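PDB 3QY7: tyrosine-protein phosphatase YwqE from Bacillus subtilis, which removes phosphate from phosphotyrosine residues of the proteins YwqD, YwqF and Ssb, acting as a manganese-dependent hydrolase built on a TIM-barrel-like PHP fold. Local coordinates for residues Met1-His5 / Gln32-Thr36; Ile8-Met12 / Ala54-Ala59; Ala39-His43 / Gln79-Tyr84; Pro147-Tyr151 / Pro242-Arg247; Ala158-Ser164 / Leu187-Ser193. All coordinates share one frame. Numbering follows the deposited sequence.

Contact 1: Met1-His5 / Gln32-Thr36; sequences MIDIH and QGIRT. With FE (Fe (III) ion), chain C.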
# COMPACT_ATOMS: atom_id res chain seq x y z
N MET A 1 5.92 3.08 13.69
CA MET A 1 4.91 2.65 12.69
C MET A 1 5.55 2.14 11.42
O MET A 1 6.67 2.52 11.10
CB MET A 1 3.98 3.82 12.35
CG MET A 1 3.13 4.24 13.50
SD MET A 1 1.89 5.40 12.91
CE MET A 1 2.93 6.75 12.47
N ILE A 2 4.81 1.32 10.69
CA ILE A 2 5.26 0.69 9.45
C ILE A 2 4.43 1.23 8.30
O ILE A 2 3.20 1.23 8.38
CB ILE A 2 5.08 -0.82 9.55
CG1 ILE A 2 5.95 -1.37 10.69
CG2 ILE A 2 5.41 -1.53 8.23
CD1 ILE A 2 5.47 -2.71 11.14
N ASP A 3 5.10 1.66 7.24
CA ASP A 3 4.43 2.15 6.02
C ASP A 3 4.57 1.07 4.97
O ASP A 3 5.69 0.71 4.60
CB ASP A 3 5.12 3.45 5.57
CG ASP A 3 4.39 4.17 4.45
OD1 ASP A 3 3.15 4.05 4.38
OD2 ASP A 3 5.07 4.86 3.66
N ILE A 4 3.44 0.53 4.50
CA ILE A 4 3.48 -0.66 3.64
C ILE A 4 3.45 -0.39 2.13
O ILE A 4 3.45 -1.34 1.34
CB ILE A 4 2.36 -1.70 3.99
CG1 ILE A 4 0.96 -1.18 3.65
CG2 ILE A 4 2.48 -2.10 5.45
CD1 ILE A 4 -0.03 -2.32 3.37
N HIS A 5 3.38 0.89 1.74
CA HIS A 5 3.29 1.28 0.32
C HIS A 5 3.99 2.62 0.18
O HIS A 5 3.55 3.62 0.74
CB HIS A 5 1.80 1.35 -0.07
CG HIS A 5 1.54 1.71 -1.51
ND1 HIS A 5 0.31 1.49 -2.09
CD2 HIS A 5 2.32 2.22 -2.49
CE1 HIS A 5 0.33 1.89 -3.35
NE2 HIS A 5 1.55 2.33 -3.62
N GLN A 32 7.12 11.83 10.83
CA GLN A 32 5.74 11.32 10.93
C GLN A 32 5.59 10.11 11.85
O GLN A 32 4.48 9.60 12.03
CB GLN A 32 5.22 10.98 9.51
CG GLN A 32 4.93 12.17 8.63
CD GLN A 32 3.57 12.80 8.89
OE1 GLN A 32 2.87 12.43 9.83
NE2 GLN A 32 3.17 13.73 8.02
N GLY A 33 6.69 9.64 12.44
CA GLY A 33 6.64 8.49 13.34
C GLY A 33 6.82 7.15 12.66
O GLY A 33 6.63 6.11 13.28
N ILE A 34 7.20 7.16 11.38
CA ILE A 34 7.48 5.92 10.66
C ILE A 34 8.92 5.48 10.90
O ILE A 34 9.84 6.30 10.77
CB ILE A 34 7.18 6.11 9.15
CG1 ILE A 34 5.70 6.49 8.95
CG2 ILE A 34 7.60 4.87 8.35
CD1 ILE A 34 5.35 7.07 7.56
N ARG A 35 9.12 4.21 11.29
CA ARG A 35 10.47 3.66 11.51
C ARG A 35 10.84 2.65 10.44
O ARG A 35 12.01 2.32 10.25
CB ARG A 35 10.60 2.96 12.88
CG ARG A 35 9.75 3.48 14.02
CD ARG A 35 9.96 4.96 14.31
NE ARG A 35 11.25 5.26 14.92
CZ ARG A 35 12.24 5.92 14.32
NH1 ARG A 35 12.10 6.36 13.07
NH2 ARG A 35 13.37 6.15 14.98
N THR A 36 9.82 2.12 9.77
CA THR A 36 10.02 1.03 8.83
C THR A 36 9.16 1.29 7.61
O THR A 36 7.98 1.56 7.76
CB THR A 36 9.63 -0.32 9.45
OG1 THR A 36 10.27 -0.47 10.74
CG2 THR A 36 10.02 -1.48 8.53
FE FE C . 1.86 3.48 -5.38
O HOH W 1 0.05 3.68 -5.81
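Backbone hydrogen bonds dominate the meeting of Met1-His5 with Gln32-Thr36. Met1 N donates to Gly33 O (3.1 Å), Arg35 N returns a bond to Met1 O (3.0 Å), and Asp3 N reaches Thr36 O (2.9 Å); Thr36 N adds a weak bond to Met1 O (3.4 Å). Ile2 and Thr36 thus form a parallel bridge, reinforced by a CA-H...O contact from Ile2 CA to Thr36 O (3.3 Å). Before it, Gly33, with positive phi, ends helix 19-31 in a Schellman motif.

Side-chain packing is lighter: Met1 CE lies 3.3 Å from the carbonyl Gln32 O and meets Ile34 CG1 at 4.5 Å, while Asp3 CB touches Ile34 CG2 (4.0 Å).

At the far end of Met1-His5, His5 NE2 binds an iron ion at 2.1 Å. The pair closes a right-handed beta-alpha-beta crossover, common to TIM barrels: strand 2-3 lies beside strand 36-38, Met1 packs on helix 205-216, and Ile2 and Ile4 pack on helix 219-232.

Contact 2: Ile8-Met12 / Ala54-Ala59; sequences ILPAM and AVREAA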
# COMPACT_ATOMS: atom_id res chain seq x y z
N ILE A 8 9.87 5.22 -2.32
CA ILE A 8 11.08 5.86 -1.80
C ILE A 8 12.36 5.43 -2.54
O ILE A 8 13.35 6.16 -2.52
CB ILE A 8 11.22 5.66 -0.26
CG1 ILE A 8 12.25 6.63 0.33
CG2 ILE A 8 11.58 4.20 0.06
CD1 ILE A 8 12.20 6.68 1.85
N LEU A 9 12.35 4.27 -3.19
CA LEU A 9 13.53 3.83 -3.94
C LEU A 9 13.76 4.73 -5.16
O LEU A 9 12.81 5.05 -5.88
CB LEU A 9 13.44 2.36 -4.36
CG LEU A 9 13.41 1.37 -3.20
CD1 LEU A 9 13.27 -0.07 -3.69
CD2 LEU A 9 14.62 1.51 -2.24
N PRO A 10 15.01 5.15 -5.36
CA PRO A 10 15.32 6.11 -6.43
C PRO A 10 15.46 5.46 -7.80
O PRO A 10 15.91 4.31 -7.90
CB PRO A 10 16.67 6.65 -5.99
CG PRO A 10 17.34 5.47 -5.33
CD PRO A 10 16.21 4.79 -4.58
N ALA A 11 15.07 6.21 -8.83
CA ALA A 11 15.24 5.83 -10.23
C ALA A 11 14.63 4.47 -10.54
O ALA A 11 15.24 3.65 -11.23
CB ALA A 11 16.73 5.87 -10.61
N MET A 12 13.44 4.21 -10.03
CA MET A 12 12.73 3.00 -10.32
C MET A 12 11.41 3.22 -10.97
O MET A 12 10.93 2.46 -11.74
CB MET A 12 12.47 2.20 -9.05
CG MET A 12 13.67 1.74 -8.40
SD MET A 12 13.54 0.05 -7.85
CE MET A 12 15.18 -0.34 -7.75
N ALA A 54 16.93 -6.38 -8.23
CA ALA A 54 17.24 -4.96 -8.29
C ALA A 54 16.55 -4.19 -7.17
O ALA A 54 17.11 -3.24 -6.63
CB ALA A 54 16.82 -4.39 -9.65
N VAL A 55 15.33 -4.60 -6.83
CA VAL A 55 14.60 -3.98 -5.71
C VAL A 55 15.33 -4.24 -4.38
O VAL A 55 15.50 -3.33 -3.58
CB VAL A 55 13.14 -4.44 -5.63
CG1 VAL A 55 12.45 -3.84 -4.38
CG2 VAL A 55 12.39 -4.02 -6.89
N ARG A 56 15.76 -5.49 -4.17
CA ARG A 56 16.48 -5.84 -2.94
C ARG A 56 17.77 -5.07 -2.85
O ARG A 56 18.10 -4.52 -1.79
CB ARG A 56 16.77 -7.34 -2.89
CG ARG A 56 15.55 -8.19 -2.85
CD ARG A 56 15.97 -9.62 -2.67
NE ARG A 56 14.86 -10.55 -2.84
CZ ARG A 56 13.93 -10.81 -1.92
NH1 ARG A 56 12.99 -11.71 -2.19
NH2 ARG A 56 13.92 -10.16 -0.75
N GLU A 57 18.50 -5.03 -3.97
CA GLU A 57 19.73 -4.23 -4.06
C GLU A 57 19.50 -2.76 -3.71
O GLU A 57 20.22 -2.18 -2.89
CB GLU A 57 20.35 -4.34 -5.46
CG GLU A 57 21.70 -3.61 -5.56
CD GLU A 57 22.18 -3.31 -6.98
OE1 GLU A 57 21.54 -3.75 -7.97
OE2 GLU A 57 23.24 -2.63 -7.11
N ALA A 58 18.47 -2.16 -4.33
CA ALA A 58 18.17 -0.75 -4.11
C ALA A 58 17.80 -0.47 -2.65
O ALA A 58 18.22 0.55 -2.08
CB ALA A 58 17.05 -0.29 -5.03
N ALA A 59 17.05 -1.38 -2.05
CA ALA A 59 16.68 -1.22 -0.63
C ALA A 59 17.92 -1.32 0.24
O ALA A 59 18.10 -0.51 1.16
CB ALA A 59 15.63 -2.24 -0.23
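A metal-proximal loop of the TIM-barrel-like fold, Ile8-Met12, lies against one face of helix 52-68, and two apolar side chains of the loop, Leu9 and Met12, make the whole junction. No hydrogen bond crosses it; the helix keeps its backbone polar groups for itself, as in the 2.9 Å bonds from Ala58 N to Ala54 O and from Ala59 N to Val55 O.

Ala54 opens the contact with its carbonyl, whose O lies 3.7 Å from Met12 CE. Val55 follows and meets both loop residues: its CG1 is 3.9 Å from Leu9 CD1, and its CG2 is 4.3 Å from Met12 SD. Arg56 points away from the loop and forms a salt bridge with Asp101, and Glu57 also stays clear, so the helix returns to the interface one turn after Ala54, at Ala58. This is where the two backbones come nearest, with the CA atoms of Leu9 and Ala58 6.5 Å apart. The small side chain of Ala58 permits that approach, and its CB is 4.0 Å from Leu9 CD1. Ala59 ends the segment, its CB 4.4 Å from Leu9 CD2. Beyond the pair, Leu9 also packs on Ala39 and on Leu62, farther along the same helix. The tightest touch belongs to Met12, whose CE lies just 3.3 Å from Ala58 CB.

Contact 3: Ala39-His43 / Gln79-Tyr84; sequences ATPHH and QEIRIY. With FE (Fe (III) ion), chain C; FE (Fe (III) ion), chain B.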
# COMPACT_ATOMS: atom_id res chain seq x y z
N ALA A 39 9.39 -0.65 0.80
CA ALA A 39 9.46 0.01 -0.51
C ALA A 39 8.66 -0.81 -1.49
O ALA A 39 8.78 -2.04 -1.52
CB ALA A 39 10.87 0.16 -0.98
N THR A 40 7.79 -0.14 -2.26
CA THR A 40 6.93 -0.83 -3.22
C THR A 40 7.02 -0.18 -4.60
O THR A 40 6.01 0.36 -5.09
CB THR A 40 5.47 -0.84 -2.76
OG1 THR A 40 5.03 0.50 -2.54
CG2 THR A 40 5.32 -1.62 -1.47
N PRO A 41 8.22 -0.22 -5.21
CA PRO A 41 8.33 0.32 -6.57
C PRO A 41 7.40 -0.44 -7.51
O PRO A 41 7.12 -1.63 -7.29
CB PRO A 41 9.78 0.03 -6.95
CG PRO A 41 10.20 -1.13 -6.09
CD PRO A 41 9.45 -0.91 -4.79
N HIS A 42 6.90 0.24 -8.55
CA HIS A 42 6.09 -0.45 -9.53
C HIS A 42 6.94 -1.56 -10.14
O HIS A 42 8.07 -1.39 -10.33
CB HIS A 42 5.53 0.50 -10.63
CG HIS A 42 4.57 1.52 -10.13
ND1 HIS A 42 3.22 1.30 -10.02
CD2 HIS A 42 4.77 2.78 -9.72
CE1 HIS A 42 2.64 2.36 -9.52
NE2 HIS A 42 3.56 3.28 -9.32
N HIS A 43 6.36 -2.72 -10.42
CA HIS A 43 7.16 -3.82 -10.96
C HIS A 43 7.60 -3.55 -12.41
O HIS A 43 8.64 -4.03 -12.84
CB HIS A 43 6.45 -5.16 -10.81
CG HIS A 43 5.35 -5.38 -11.79
ND1 HIS A 43 5.38 -6.38 -12.74
CD2 HIS A 43 4.18 -4.72 -11.97
CE1 HIS A 43 4.28 -6.33 -13.47
NE2 HIS A 43 3.53 -5.33 -13.02
N GLN A 79 6.92 -4.64 -3.85
CA GLN A 79 6.57 -4.08 -5.16
C GLN A 79 5.11 -3.67 -5.14
O GLN A 79 4.29 -4.26 -4.43
CB GLN A 79 6.73 -5.14 -6.27
CG GLN A 79 8.13 -5.28 -6.82
CD GLN A 79 8.21 -6.37 -7.87
OE1 GLN A 79 7.46 -7.34 -7.84
NE2 GLN A 79 9.14 -6.21 -8.81
N GLU A 80 4.78 -2.66 -5.94
CA GLU A 80 3.38 -2.41 -6.27
C GLU A 80 3.17 -3.06 -7.64
O GLU A 80 3.83 -2.70 -8.62
CB GLU A 80 3.08 -0.90 -6.33
CG GLU A 80 1.58 -0.65 -6.70
CD GLU A 80 1.20 0.82 -6.75
OE1 GLU A 80 2.06 1.66 -6.53
OE2 GLU A 80 0.02 1.10 -7.01
N ILE A 81 2.27 -4.04 -7.68
CA ILE A 81 2.09 -4.86 -8.89
C ILE A 81 0.76 -4.54 -9.57
O ILE A 81 -0.30 -4.92 -9.10
CB ILE A 81 2.16 -6.36 -8.53
CG1 ILE A 81 3.47 -6.66 -7.77
CG2 ILE A 81 2.00 -7.24 -9.81
CD1 ILE A 81 3.51 -8.03 -7.11
N ARG A 82 0.83 -3.83 -10.69
CA ARG A 82 -0.35 -3.64 -11.52
C ARG A 82 -0.83 -5.02 -11.96
O ARG A 82 -0.05 -5.78 -12.55
CB ARG A 82 -0.02 -2.78 -12.73
CG ARG A 82 -1.16 -2.65 -13.75
CD ARG A 82 -2.28 -1.74 -13.21
NE ARG A 82 -1.81 -0.38 -12.96
CZ ARG A 82 -1.68 0.56 -13.90
NH1 ARG A 82 -2.00 0.29 -15.17
NH2 ARG A 82 -1.24 1.77 -13.57
N ILE A 83 -2.10 -5.31 -11.70
CA ILE A 83 -2.66 -6.63 -11.96
C ILE A 83 -2.43 -7.05 -13.40
O ILE A 83 -2.48 -6.24 -14.31
CB ILE A 83 -4.17 -6.67 -11.58
CG1 ILE A 83 -4.71 -8.11 -11.50
CG2 ILE A 83 -5.01 -5.75 -12.50
CD1 ILE A 83 -6.09 -8.21 -10.84
N TYR A 84 -2.12 -8.33 -13.58
CA TYR A 84 -2.06 -8.95 -14.91
C TYR A 84 -2.33 -10.43 -14.74
O TYR A 84 -2.35 -10.93 -13.62
CB TYR A 84 -0.75 -8.65 -15.66
CG TYR A 84 0.51 -9.21 -15.03
CD1 TYR A 84 1.14 -8.55 -13.97
CD2 TYR A 84 1.10 -10.38 -15.52
CE1 TYR A 84 2.30 -9.05 -13.41
CE2 TYR A 84 2.26 -10.88 -14.96
CZ TYR A 84 2.86 -10.21 -13.90
OH TYR A 84 4.02 -10.71 -13.34
FE FE C . 1.86 3.48 -5.38
FE FE B . -0.86 2.94 -7.50
O HOH W 2 1.27 -4.99 -15.53
O HOH W 3 -1.58 4.93 -8.22
O HOH W 1 0.05 3.68 -5.81
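Glu80 bridges two iron ions, OE1 binding one and OE2 the other, each at 2.1 Å; water 1 joins the same pair at 1.9 and 2.0 Å respectively. The backbone of Glu80 meanwhile secures the loop Ala39-His43: Glu80 N donates to Pro41 O (2.9 Å), and His43 N donates to Glu80 O (3.1 Å). Two CA-H...O contacts accompany them, from Gln79 CA to Pro41 O and from His42 CA to Glu80 O, both 3.3 Å.

Packing spreads outward from His43. Ile81 CG2 sits over its ring face in a CH-pi contact, 4.1 Å from the centroid. The Tyr84 ring runs nearly parallel, at 7°, but is slid so far that the rings barely overlap, with centroids 5.3 Å apart.

His7, Asp194 and His5 share the OE1 iron, Glu108 and His136 the OE2 iron, while His42 belongs to the magnesium site. The hydrogen bonds therefore tie the loop of one metal site to the bridging carboxylate of another, consistent with a polynuclear hydrolytic centre that activates bridging water.

Contact 4: Pro147-Tyr151 / Pro242-Arg247; sequences PSLLY and PQPVKR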
# COMPACT_ATOMS: atom_id res chain seq x y z
N PRO A 147 -19.27 0.75 -5.30
CA PRO A 147 -18.43 0.28 -4.18
C PRO A 147 -18.66 -1.18 -3.81
O PRO A 147 -17.79 -1.79 -3.17
CB PRO A 147 -18.81 1.20 -3.02
CG PRO A 147 -19.60 2.32 -3.61
CD PRO A 147 -20.22 1.78 -4.86
N SER A 148 -19.81 -1.74 -4.20
CA SER A 148 -20.12 -3.14 -3.93
C SER A 148 -19.04 -4.09 -4.46
O SER A 148 -18.86 -5.18 -3.93
CB SER A 148 -21.51 -3.51 -4.50
OG SER A 148 -21.44 -3.82 -5.90
N LEU A 149 -18.32 -3.65 -5.49
CA LEU A 149 -17.22 -4.44 -6.05
C LEU A 149 -16.14 -4.69 -5.00
O LEU A 149 -15.60 -5.80 -4.90
CB LEU A 149 -16.59 -3.74 -7.25
CG LEU A 149 -17.47 -3.60 -8.49
CD1 LEU A 149 -16.81 -2.68 -9.50
CD2 LEU A 149 -17.77 -4.97 -9.11
N LEU A 150 -15.81 -3.65 -4.24
CA LEU A 150 -14.80 -3.80 -3.18
C LEU A 150 -15.35 -4.65 -2.05
O LEU A 150 -14.66 -5.56 -1.55
CB LEU A 150 -14.31 -2.45 -2.66
CG LEU A 150 -13.31 -2.52 -1.50
CD1 LEU A 150 -12.01 -3.14 -1.95
CD2 LEU A 150 -13.07 -1.11 -0.98
N TYR A 151 -16.59 -4.38 -1.67
CA TYR A 151 -17.26 -5.18 -0.67
C TYR A 151 -17.12 -6.67 -1.01
O TYR A 151 -16.74 -7.46 -0.16
CB TYR A 151 -18.73 -4.81 -0.55
CG TYR A 151 -19.55 -5.86 0.13
CD1 TYR A 151 -20.32 -6.76 -0.61
CD2 TYR A 151 -19.52 -6.00 1.52
CE1 TYR A 151 -21.06 -7.74 0.00
CE2 TYR A 151 -20.26 -7.00 2.15
CZ TYR A 151 -21.03 -7.86 1.38
OH TYR A 151 -21.78 -8.84 1.97
N PRO A 242 -17.11 -7.17 6.83
CA PRO A 242 -17.29 -6.22 5.75
C PRO A 242 -18.76 -5.89 5.54
O PRO A 242 -19.64 -6.73 5.80
CB PRO A 242 -16.74 -6.95 4.52
CG PRO A 242 -16.73 -8.38 4.89
CD PRO A 242 -16.52 -8.44 6.36
N GLN A 243 -19.02 -4.67 5.09
CA GLN A 243 -20.39 -4.20 4.91
C GLN A 243 -20.56 -3.61 3.52
O GLN A 243 -19.62 -3.03 2.97
CB GLN A 243 -20.76 -3.18 5.99
CG GLN A 243 -20.51 -3.63 7.44
CD GLN A 243 -21.39 -4.78 7.91
OE1 GLN A 243 -22.42 -5.10 7.29
NE2 GLN A 243 -20.99 -5.41 9.01
N PRO A 244 -21.74 -3.81 2.90
CA PRO A 244 -21.94 -3.13 1.63
C PRO A 244 -21.95 -1.62 1.80
O PRO A 244 -22.33 -1.10 2.86
CB PRO A 244 -23.33 -3.63 1.20
CG PRO A 244 -23.40 -4.99 1.76
CD PRO A 244 -22.72 -4.89 3.10
N VAL A 245 -21.51 -0.95 0.78
CA VAL A 245 -21.56 0.47 0.71
C VAL A 245 -22.29 0.77 -0.58
O VAL A 245 -22.10 0.11 -1.56
CB VAL A 245 -20.17 1.11 0.80
CG1 VAL A 245 -19.08 0.17 0.65
CG2 VAL A 245 -19.98 2.35 0.01
N LYS A 246 -23.12 1.76 -0.54
CA LYS A 246 -24.04 2.11 -1.58
C LYS A 246 -23.52 3.31 -2.29
O LYS A 246 -22.65 3.91 -1.76
CB LYS A 246 -25.28 2.65 -0.89
CG LYS A 246 -24.88 4.03 -0.36
CD LYS A 246 -25.78 4.72 0.64
CE LYS A 246 -25.66 6.22 0.41
NZ LYS A 246 -26.03 6.98 1.57
N ARG A 247 -24.17 3.66 -3.43
CA ARG A 247 -23.89 4.88 -4.20
C ARG A 247 -22.54 4.84 -4.90
O ARG A 247 -22.43 5.17 -6.09
CB ARG A 247 -24.02 6.13 -3.32
CG ARG A 247 -24.33 7.43 -4.06
CD ARG A 247 -25.78 7.50 -4.53
NE ARG A 247 -26.11 8.82 -5.06
CZ ARG A 247 -26.65 9.81 -4.34
NH1 ARG A 247 -26.93 9.63 -3.06
NH2 ARG A 247 -26.90 10.98 -4.91
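Pro147, at the N-terminal end of the segment, begins the contact with the C-terminal tail by directing its ring at Val245. Pro147 CB and Val245 CG2 are 3.4 Å apart, a tight apolar touch, and the ring extends along the tail backbone, with Pro147 CG 3.9 Å from Lys246 O and Pro147 CD 3.8 Å from Arg247 C.

Ser148 comes next and approaches the tail through its backbone, Ser148 N lying 4.0 Å from Val245 O; its hydroxyl is hydrogen-bonded to Asn146. Leu149 and Leu150 turn to other surroundings, and one helical turn after Pro147 the chain presents Tyr151, whose N is bonded back to Pro147 O at 3.2 Å.

Tyr151 supplies the largest share of the buried surface. Its ring lies on the extended, proline-rich tail: Pro244 CG stands over one face, 3.8 Å from the centroid and 13° off the normal, a clear CH-pi contact. Tyr151 CD2 is also 3.3 Å from Gln243 C and 4.2 Å from Pro242 CB. No hydrogen bond joins the two segments.

This contact lies at the surface, its centre about 20 Å from the centre of the chain. The tail, which follows helix 219-232, runs past helix 148-155 and also meets helix 173-184, where Val245 packs on Arg181; Leu150 touches Leu182 of that helix and Ile143 of helix 141-145.

Contact 5: Ala158-Ser164 / Leu187-Ser193; sequences AASQITS and LIHFVAS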
# COMPACT_ATOMS: atom_id res chain seq x y z
N ALA A 158 -10.02 -10.70 0.16
CA ALA A 158 -9.03 -9.67 -0.18
C ALA A 158 -8.95 -8.69 0.97
O ALA A 158 -9.91 -8.47 1.71
CB ALA A 158 -9.43 -8.94 -1.44
N ALA A 159 -7.76 -8.12 1.14
CA ALA A 159 -7.59 -6.94 2.00
C ALA A 159 -7.41 -5.71 1.13
O ALA A 159 -7.16 -5.81 -0.07
CB ALA A 159 -6.36 -7.14 2.91
N SER A 160 -7.51 -4.53 1.74
CA SER A 160 -7.18 -3.31 0.98
C SER A 160 -6.48 -2.25 1.82
O SER A 160 -6.57 -2.25 3.05
CB SER A 160 -8.41 -2.73 0.26
OG SER A 160 -9.20 -1.91 1.10
N GLN A 161 -5.80 -1.35 1.13
CA GLN A 161 -4.97 -0.32 1.75
C GLN A 161 -5.37 1.04 1.20
O GLN A 161 -5.30 1.29 -0.01
CB GLN A 161 -3.49 -0.64 1.48
CG GLN A 161 -2.54 0.55 1.67
CD GLN A 161 -2.27 1.29 0.37
OE1 GLN A 161 -1.99 0.67 -0.65
NE2 GLN A 161 -2.29 2.63 0.43
N ILE A 162 -5.80 1.91 2.12
CA ILE A 162 -6.18 3.27 1.81
C ILE A 162 -4.96 4.18 1.89
O ILE A 162 -3.99 3.88 2.60
CB ILE A 162 -7.31 3.76 2.74
CG1 ILE A 162 -8.05 4.94 2.11
CG2 ILE A 162 -6.82 4.06 4.17
CD1 ILE A 162 -9.52 4.75 2.16
N THR A 163 -5.00 5.28 1.16
CA THR A 163 -3.88 6.24 1.15
C THR A 163 -4.06 7.27 2.25
O THR A 163 -5.15 7.83 2.38
CB THR A 163 -3.81 7.01 -0.20
OG1 THR A 163 -4.01 6.10 -1.30
CG2 THR A 163 -2.46 7.68 -0.36
N SER A 164 -3.01 7.53 3.02
CA SER A 164 -3.05 8.56 4.07
C SER A 164 -3.52 9.87 3.48
O SER A 164 -4.41 10.49 4.05
CB SER A 164 -1.69 8.76 4.75
OG SER A 164 -1.26 7.59 5.44
N LEU A 187 -13.93 -2.14 5.04
CA LEU A 187 -13.35 -2.63 3.80
C LEU A 187 -11.88 -2.31 3.64
O LEU A 187 -11.25 -2.74 2.67
CB LEU A 187 -14.13 -2.08 2.60
CG LEU A 187 -15.61 -2.47 2.51
CD1 LEU A 187 -16.13 -1.93 1.19
CD2 LEU A 187 -15.83 -3.99 2.60
N ILE A 188 -11.35 -1.54 4.59
CA ILE A 188 -9.96 -1.10 4.59
C ILE A 188 -9.24 -1.76 5.77
O ILE A 188 -9.77 -1.81 6.87
CB ILE A 188 -9.90 0.45 4.79
CG1 ILE A 188 -10.66 1.18 3.67
CG2 ILE A 188 -8.46 0.96 4.93
CD1 ILE A 188 -10.21 0.90 2.21
N HIS A 189 -8.01 -2.22 5.52
CA HIS A 189 -7.24 -2.94 6.53
C HIS A 189 -5.91 -2.30 6.89
O HIS A 189 -5.34 -2.63 7.92
CB HIS A 189 -7.07 -4.40 6.10
CG HIS A 189 -8.38 -5.03 5.75
ND1 HIS A 189 -8.89 -4.98 4.47
CD2 HIS A 189 -9.33 -5.62 6.51
CE1 HIS A 189 -10.08 -5.55 4.45
NE2 HIS A 189 -10.37 -5.95 5.68
N PHE A 190 -5.45 -1.37 6.04
CA PHE A 190 -4.17 -0.67 6.23
C PHE A 190 -4.31 0.78 5.79
O PHE A 190 -5.13 1.10 4.91
CB PHE A 190 -3.05 -1.27 5.34
CG PHE A 190 -2.89 -2.75 5.44
CD1 PHE A 190 -2.12 -3.32 6.46
CD2 PHE A 190 -3.46 -3.59 4.48
CE1 PHE A 190 -1.94 -4.70 6.54
CE2 PHE A 190 -3.27 -4.98 4.55
CZ PHE A 190 -2.52 -5.53 5.57
N VAL A 191 -3.51 1.67 6.38
CA VAL A 191 -3.35 3.02 5.88
C VAL A 191 -1.87 3.18 5.54
O VAL A 191 -0.99 2.77 6.33
CB VAL A 191 -3.77 4.08 6.93
CG1 VAL A 191 -3.79 5.46 6.30
CG2 VAL A 191 -5.12 3.73 7.56
N ALA A 192 -1.57 3.72 4.37
CA ALA A 192 -0.18 3.86 3.95
C ALA A 192 0.00 5.10 3.10
O ALA A 192 -0.96 5.62 2.52
CB ALA A 192 0.30 2.59 3.19
N SER A 193 1.25 5.56 3.01
CA SER A 193 1.55 6.83 2.36
C SER A 193 1.39 6.85 0.86
O SER A 193 0.90 7.85 0.31
CB SER A 193 2.99 7.29 2.68
OG SER A 193 3.95 6.47 2.01
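Ile162, Ile188 and Val191 form the apolar centre: Ile162 CG2 lies 3.6 Å from Ile188 CG2 and 3.8 Å from Val191 CG2. On the other face of the sheet, Gln161 CB meets Phe190 CB at 3.9 Å, and Ala159 CB touches Phe190 CE2 at 4.1 Å.

Around this packing runs the parallel pairing of strands 159-163 and 190-192, with Gln161, Ile162 and Thr163 opposite Phe190, Val191 and Ala192. Ile162 N donates to Phe190 O (3.0 Å), Ala192 N to Ile162 O (3.0 Å) and Ser164 N to Ala192 O (2.8 Å). Where strand 190-192 begins, Ser160 O accepts His189 N at 2.9 Å and, weakly, Phe190 N at 3.3 Å. Side chains extend this edge: Ser160 N donates to His189 ND1 (3.1 Å), and Ser160 OG to Leu187 O (2.7 Å). On the face of Gln161, OE1 is hydrogen-bonded to His5, an iron ligand.

The strands cross at -36°, in keeping with the twist of a barrel wall. Strand 131-135 flanks 159-163 on its other side, while helix 173-184 covers Ile162 and Ile188.

Along the chain, contacts 1 and 2 interlock, their segments alternating, as do contacts 2 and 3, whereas contact 5 is nested inside the loop closed by contact 4. Contact 1 lies in the parallel sheet 2-3, 36-38, 74-76; contacts 3 and 5 occupy the two ends of the five-stranded sheet from 80-82 to 190-192. Contact 1 bridges these ends: His5 meets Glu80 at one iron and Gln161 of contact 5, and Asp3 meets Ser193, drawing the barrel round its metal centre. Contact 2 packs against contact 3, Leu9, Met12 and Val55 meeting Ala39 and Pro41, with centres about 12 Å apart. Contact 4, about 36 Å from contact 2 between centres, lays the tail on helix 148-155 outside the barrel, where both its segments also touch Leu187 of contact 5.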